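Diaminopimelate decarboxylase (Methanocaldococcus jannaschii, PDB 1TWI) catalyses the pyridoxal 5'-phosphate-dependent decarboxylation of meso-2,6-diaminopimelate to L-lysine, the final step of lysine biosynthesis by the diaminopimelate pathway. Local coordinates at residues F62-A67 and L289-S294; N45-A50 and P262-L267. One frame throughout, in Å; residues are numbered along the deposited sequence.

Both contacts lie in the TIM-barrel-like pyridoxal-binding domain, their centres about 12 Å apart, and their segments alternate along the chain: 45-50, 62-67, 262-267, 289-294. Helix 37-58 leads into strand 62-67, and helix 264-276 precedes strand 286-289. Contact 1 joins strand 62-67 to the end of strand 286-289 and to the loop that follows it, which meets the cofactor; contact 2 is the packing of the two helices on the outside of the barrel. Elements from the early and late parts of the domain thus meet at two levels, in the barrel wall and in the helical layer around it. Y47 joins the levels, its OH 2.6 Å from S294 OG in a probable hydrogen bond.

Contact 1. Residues F62-A67 and L289-S294. With PLP (pyridoxal-5'-phosphate), chain E.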
loop_
_atom_site.group_PDB
_atom_site.type_symbol
_atom_site.label_atom_id
_atom_site.label_comp_id
_atom_site.label_asym_id
_atom_site.label_seq_id
_atom_site.Cartn_x
_atom_site.Cartn_y
_atom_site.Cartn_z
ATOM N N PHE A 62 -0.013 33.479 11.165
ATOM C CA PHE A 62 -0.810 32.248 11.049
ATOM C C PHE A 62 -0.246 31.546 9.801
ATOM O O PHE A 62 -0.221 32.143 8.704
ATOM C CB PHE A 62 -2.323 32.503 10.837
ATOM C CG PHE A 62 -3.084 31.235 10.505
ATOM C CD1 PHE A 62 -3.215 30.225 11.443
ATOM C CD2 PHE A 62 -3.584 31.019 9.218
ATOM C CE1 PHE A 62 -3.841 28.996 11.095
ATOM C CE2 PHE A 62 -4.209 29.794 8.858
ATOM C CZ PHE A 62 -4.332 28.800 9.795
ATOM N N ILE A 63 0.183 30.292 9.950
ATOM C CA ILE A 63 0.802 29.574 8.820
ATOM C C ILE A 63 0.138 28.249 8.561
ATOM O O ILE A 63 -0.002 27.455 9.477
ATOM C CB ILE A 63 2.307 29.229 9.109
ATOM C CG1 ILE A 63 3.083 30.522 9.318
ATOM C CG2 ILE A 63 2.952 28.410 7.912
ATOM C CD1 ILE A 63 4.515 30.248 9.830
ATOM N N VAL A 64 -0.246 28.001 7.317
ATOM C CA VAL A 64 -0.808 26.698 6.972
ATOM C C VAL A 64 0.384 25.868 6.446
ATOM O O VAL A 64 0.981 26.188 5.402
ATOM C CB VAL A 64 -1.853 26.831 5.849
ATOM C CG1 VAL A 64 -2.421 25.456 5.486
ATOM C CG2 VAL A 64 -2.968 27.789 6.300
ATOM N N ALA A 65 0.779 24.840 7.175
ATOM C CA ALA A 65 1.869 23.998 6.679
ATOM C C ALA A 65 1.214 22.739 6.110
ATOM O O ALA A 65 0.955 21.741 6.839
ATOM C CB ALA A 65 2.855 23.646 7.820
ATOM N N TYR A 66 0.946 22.781 4.806
ATOM C CA TYR A 66 0.275 21.651 4.149
ATOM C C TYR A 66 1.009 20.334 4.358
ATOM O O TYR A 66 2.197 20.253 4.146
ATOM C CB TYR A 66 0.061 21.983 2.651
ATOM C CG TYR A 66 -0.335 20.808 1.828
ATOM C CD1 TYR A 66 -1.531 20.123 2.066
ATOM C CD2 TYR A 66 0.507 20.352 0.805
ATOM C CE1 TYR A 66 -1.889 19.006 1.311
ATOM C CE2 TYR A 66 0.163 19.233 0.043
ATOM C CZ TYR A 66 -1.027 18.562 0.301
ATOM O OH TYR A 66 -1.309 17.420 -0.411
ATOM N N ALA A 67 0.304 19.304 4.805
ATOM C CA ALA A 67 0.984 18.045 5.042
ATOM C C ALA A 67 1.221 17.294 3.714
ATOM O O ALA A 67 0.270 16.688 3.135
ATOM C CB ALA A 67 0.169 17.184 5.967
ATOM N N LEU A 289 -0.908 25.330 11.564
ATOM C CA LEU A 289 -1.734 24.122 11.475
ATOM C C LEU A 289 -1.126 23.314 10.329
ATOM O O LEU A 289 -0.477 23.883 9.449
ATOM C CB LEU A 289 -3.219 24.431 11.138
ATOM C CG LEU A 289 -3.955 25.329 12.149
ATOM C CD1 LEU A 289 -5.492 25.380 11.815
ATOM C CD2 LEU A 289 -3.746 24.764 13.538
ATOM N N GLU A 290 -1.368 22.005 10.330
ATOM C CA GLU A 290 -0.790 21.115 9.308
ATOM C C GLU A 290 -1.843 20.320 8.607
ATOM O O GLU A 290 -1.753 19.114 8.533
ATOM C CB GLU A 290 0.222 20.146 9.951
ATOM C CG GLU A 290 1.440 20.849 10.669
ATOM C CD GLU A 290 2.334 19.840 11.457
ATOM O OE1 GLU A 290 1.849 18.760 11.884
ATOM O OE2 GLU A 290 3.510 20.162 11.676
ATOM N N PRO A 291 -2.878 20.988 8.054
ATOM C CA PRO A 291 -3.891 20.187 7.385
ATOM C C PRO A 291 -3.325 19.458 6.155
ATOM O O PRO A 291 -2.463 20.016 5.435
ATOM C CB PRO A 291 -4.966 21.217 6.996
ATOM C CG PRO A 291 -4.148 22.475 6.693
ATOM C CD PRO A 291 -3.054 22.442 7.803
ATOM N N GLY A 292 -3.808 18.229 5.935
ATOM C CA GLY A 292 -3.424 17.441 4.768
ATOM C C GLY A 292 -4.728 17.151 3.999
ATOM O O GLY A 292 -5.087 17.821 3.025
ATOM N N ARG A 293 -5.438 16.140 4.483
ATOM C CA ARG A 293 -6.708 15.699 3.915
ATOM C C ARG A 293 -7.649 16.870 3.705
ATOM O O ARG A 293 -8.222 17.006 2.637
ATOM C CB ARG A 293 -7.360 14.689 4.862
ATOM C CG ARG A 293 -8.438 13.793 4.241
ATOM C CD ARG A 293 -9.220 13.066 5.399
ATOM N NE ARG A 293 -8.302 12.319 6.277
ATOM C CZ ARG A 293 -7.881 11.075 6.036
ATOM N NH1 ARG A 293 -8.291 10.382 4.957
ATOM N NH2 ARG A 293 -6.993 10.547 6.856
ATOM N N SER A 294 -7.793 17.755 4.693
ATOM C CA SER A 294 -8.744 18.852 4.505
ATOM C C SER A 294 -8.372 19.935 3.474
ATOM O O SER A 294 -9.175 20.866 3.215
ATOM C CB SER A 294 -9.138 19.487 5.872
ATOM O OG SER A 294 -8.006 19.985 6.550
HETATM N N1 PLP E . 0.781 16.561 10.843
HETATM C C2 PLP E . 1.326 15.333 11.173
HETATM C C2A PLP E . 2.481 15.344 12.204
HETATM C C3 PLP E . 0.815 14.206 10.533
HETATM O O3 PLP E . 1.374 13.018 10.879
HETATM C C4 PLP E . -0.218 14.244 9.635
HETATM C C4A PLP E . -0.717 12.912 8.978
HETATM O O4A PLP E . -0.006 11.965 9.102
HETATM C C5 PLP E . -0.784 15.494 9.294
HETATM C C6 PLP E . -0.266 16.612 9.928
HETATM C C5A PLP E . -1.934 15.737 8.327
HETATM O O4P PLP E . -3.136 15.023 8.718
HETATM P P PLP E . -4.505 15.221 7.942
HETATM O O1P PLP E . -5.428 14.310 8.640
HETATM O O2P PLP E . -4.232 14.781 6.531
HETATM O O3P PLP E . -4.898 16.625 8.053
#
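F62 brings the edge of its ring against the L289 side chain, CE1 lying 3.8 Å from L289 CG; the ring also stacks with F51 of helix 37-58. Further on, V64 CG1 meets P291 CG at 3.7 Å, the two side chains crossing at about a right angle. The backbones pair in parallel: L289 N donates to I63 O, and A65 N to L289 O at 2.8 Å. This joins the early strand 62-67 to the late strand 286-289 in the wall of the TIM-barrel domain. Past L289 the pairing loses its regularity, and A67 N reaches P291 O from above the carbonyl plane, 41° out of it. The loop then delivers two backbone N-H groups to the phosphate of pyridoxal phosphate: G292 N to O3P, and R293 N to O2P at 2.7 Å (N-H...O 171°). G292 is the N-cap of helix 293-296, whose start would help to stabilise the phosphate charge. At the other end of the cofactor, E290 is extended beyond CG, and its OE1 lies 2.7 Å from the pyridine N1; H208 is hydrogen-bonded to OE1, N111 and N246 to OE2.

Contact 2. Residues N45-A50 and P262-L267; sequences NRYIEA and PTQKDL
Q264 lays its CG over the centre of the Y47 ring in a CH-pi contact, 3.4 Å from the centroid and 9° off the ring normal. Its chain then bends at chi2 (89°), and the amide stands steeply to the ring, the planes 75° apart, with NE2 still near Y47 CD2 and CE2. The bend carries CD to 3.5 Å from R46 CB, and NE2 lies equally close to that CB. R46 runs extended from CG to NE; its NH1 and Q264 NE2 both donate to one water, which lies in the guanidinium plane at its edge, while NH2 forms a salt bridge with D5. Helices 37-58 and 264-276 meet on the outer layer of the TIM-barrel domain, the second through its first turn. T263 is the N-cap there and forms a capping box with D266: T263 N donates to D266 OD2 at 2.9 Å, and D266 N returns a weak bond to T263 OG1. A50, one turn beyond R46, points its CB at this helix start, 3.6 Å from Q264 O and 4.1 Å from K265 CG. L267 CD2 lies 4.1 Å from Y47 CE1, obliquely to the ring, and both side chains also touch L289 of the barrel wall.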
loop_
_atom_site.group_PDB
_atom_site.type_symbol
_atom_site.label_atom_id
_atom_site.label_comp_id
_atom_site.label_asym_id
_atom_site.label_seq_id
_atom_site.Cartn_x
_atom_site.Cartn_y
_atom_site.Cartn_z
ATOM N N ASN A 45 -8.539 28.606 0.925
ATOM C CA ASN A 45 -9.128 29.895 1.304
ATOM C C ASN A 45 -10.057 29.750 2.532
ATOM O O ASN A 45 -10.203 30.713 3.271
ATOM C CB ASN A 45 -9.935 30.483 0.169
ATOM C CG ASN A 45 -9.052 30.979 -0.995
ATOM O OD1 ASN A 45 -7.828 31.209 -0.831
ATOM N ND2 ASN A 45 -9.678 31.166 -2.163
ATOM N N ARG A 46 -10.698 28.589 2.721
ATOM C CA ARG A 46 -11.529 28.411 3.901
ATOM C C ARG A 46 -10.672 28.499 5.186
ATOM O O ARG A 46 -11.112 29.032 6.256
ATOM C CB ARG A 46 -12.272 27.069 3.838
ATOM C CG ARG A 46 -13.576 27.179 3.016
ATOM C CD ARG A 46 -14.227 25.806 2.761
ATOM N NE ARG A 46 -15.419 25.959 1.929
ATOM C CZ ARG A 46 -15.922 25.004 1.141
ATOM N NH1 ARG A 46 -15.345 23.817 1.078
ATOM N NH2 ARG A 46 -16.983 25.261 0.355
ATOM N N TYR A 47 -9.473 27.920 5.121
ATOM C CA TYR A 47 -8.582 28.048 6.262
ATOM C C TYR A 47 -8.142 29.478 6.484
ATOM O O TYR A 47 -8.163 30.003 7.633
ATOM C CB TYR A 47 -7.333 27.186 6.064
ATOM C CG TYR A 47 -7.525 25.790 6.639
ATOM C CD1 TYR A 47 -7.405 25.562 8.024
ATOM C CD2 TYR A 47 -7.793 24.713 5.811
ATOM C CE1 TYR A 47 -7.556 24.252 8.554
ATOM C CE2 TYR A 47 -7.951 23.414 6.321
ATOM C CZ TYR A 47 -7.832 23.212 7.685
ATOM O OH TYR A 47 -8.007 21.960 8.166
ATOM N N ILE A 48 -7.809 30.156 5.400
ATOM C CA ILE A 48 -7.312 31.528 5.564
ATOM C C ILE A 48 -8.399 32.417 6.126
ATOM O O ILE A 48 -8.156 33.211 7.003
ATOM C CB ILE A 48 -6.842 32.093 4.215
ATOM C CG1 ILE A 48 -5.678 31.201 3.694
ATOM C CG2 ILE A 48 -6.434 33.608 4.371
ATOM C CD1 ILE A 48 -4.439 31.148 4.655
ATOM N N GLU A 49 -9.602 32.287 5.587
ATOM C CA GLU A 49 -10.697 33.122 6.035
ATOM C C GLU A 49 -11.071 32.813 7.497
ATOM O O GLU A 49 -11.313 33.717 8.317
ATOM C CB GLU A 49 -11.899 32.919 5.126
ATOM C CG GLU A 49 -13.055 33.762 5.536
ATOM C CD GLU A 49 -12.918 35.229 5.124
ATOM O OE1 GLU A 49 -13.807 35.997 5.538
ATOM O OE2 GLU A 49 -11.942 35.602 4.394
ATOM N N ALA A 50 -11.069 31.529 7.826
ATOM C CA ALA A 50 -11.418 31.136 9.163
ATOM C C ALA A 50 -10.366 31.550 10.193
ATOM O O ALA A 50 -10.719 31.935 11.314
ATOM C CB ALA A 50 -11.642 29.642 9.220
ATOM N N PRO A 262 -17.949 19.434 11.204
ATOM C CA PRO A 262 -17.245 20.686 11.521
ATOM C C PRO A 262 -16.395 21.186 10.356
ATOM O O PRO A 262 -15.757 20.385 9.658
ATOM C CB PRO A 262 -16.376 20.300 12.703
ATOM C CG PRO A 262 -17.105 19.116 13.293
ATOM C CD PRO A 262 -17.527 18.350 12.089
ATOM N N THR A 263 -16.405 22.508 10.154
ATOM C CA THR A 263 -15.631 23.154 9.088
ATOM C C THR A 263 -14.437 23.860 9.662
ATOM O O THR A 263 -14.248 23.918 10.872
ATOM C CB THR A 263 -16.431 24.294 8.395
ATOM O OG1 THR A 263 -16.726 25.314 9.371
ATOM C CG2 THR A 263 -17.721 23.750 7.786
ATOM N N GLN A 264 -13.674 24.485 8.779
ATOM C CA GLN A 264 -12.493 25.236 9.190
ATOM C C GLN A 264 -12.916 26.331 10.171
ATOM O O GLN A 264 -12.194 26.648 11.127
ATOM C CB GLN A 264 -11.800 25.869 7.964
ATOM C CG GLN A 264 -11.081 24.840 7.052
ATOM C CD GLN A 264 -11.978 24.253 5.953
ATOM O OE1 GLN A 264 -13.188 24.113 6.130
ATOM N NE2 GLN A 264 -11.374 23.877 4.828
ATOM N N LYS A 265 -14.054 26.952 9.899
ATOM C CA LYS A 265 -14.578 28.005 10.791
ATOM C C LYS A 265 -14.824 27.468 12.174
ATOM O O LYS A 265 -14.493 28.140 13.165
ATOM C CB LYS A 265 -15.907 28.596 10.272
ATOM C CG LYS A 265 -15.732 29.365 8.986
ATOM C CD LYS A 265 -17.031 30.148 8.522
ATOM C CE LYS A 265 -16.688 31.121 7.388
ATOM N NZ LYS A 265 -17.898 31.916 6.961
ATOM N N ASP A 266 -15.424 26.283 12.252
ATOM C CA ASP A 266 -15.676 25.653 13.561
ATOM C C ASP A 266 -14.332 25.378 14.285
ATOM O O ASP A 266 -14.193 25.598 15.511
ATOM C CB ASP A 266 -16.423 24.326 13.431
ATOM C CG ASP A 266 -17.832 24.503 12.891
ATOM O OD1 ASP A 266 -18.504 25.439 13.378
ATOM O OD2 ASP A 266 -18.240 23.721 12.000
ATOM N N LEU A 267 -13.355 24.904 13.520
ATOM C CA LEU A 267 -12.045 24.631 14.081
ATOM C C LEU A 267 -11.384 25.905 14.645
ATOM O O LEU A 267 -10.834 25.894 15.736
ATOM C CB LEU A 267 -11.134 24.024 13.009
ATOM C CG LEU A 267 -9.757 23.586 13.550
ATOM C CD1 LEU A 267 -9.930 22.354 14.510
ATOM C CD2 LEU A 267 -8.879 23.167 12.295
HETATM O O HOH W 1 -13.186 22.589 2.852
#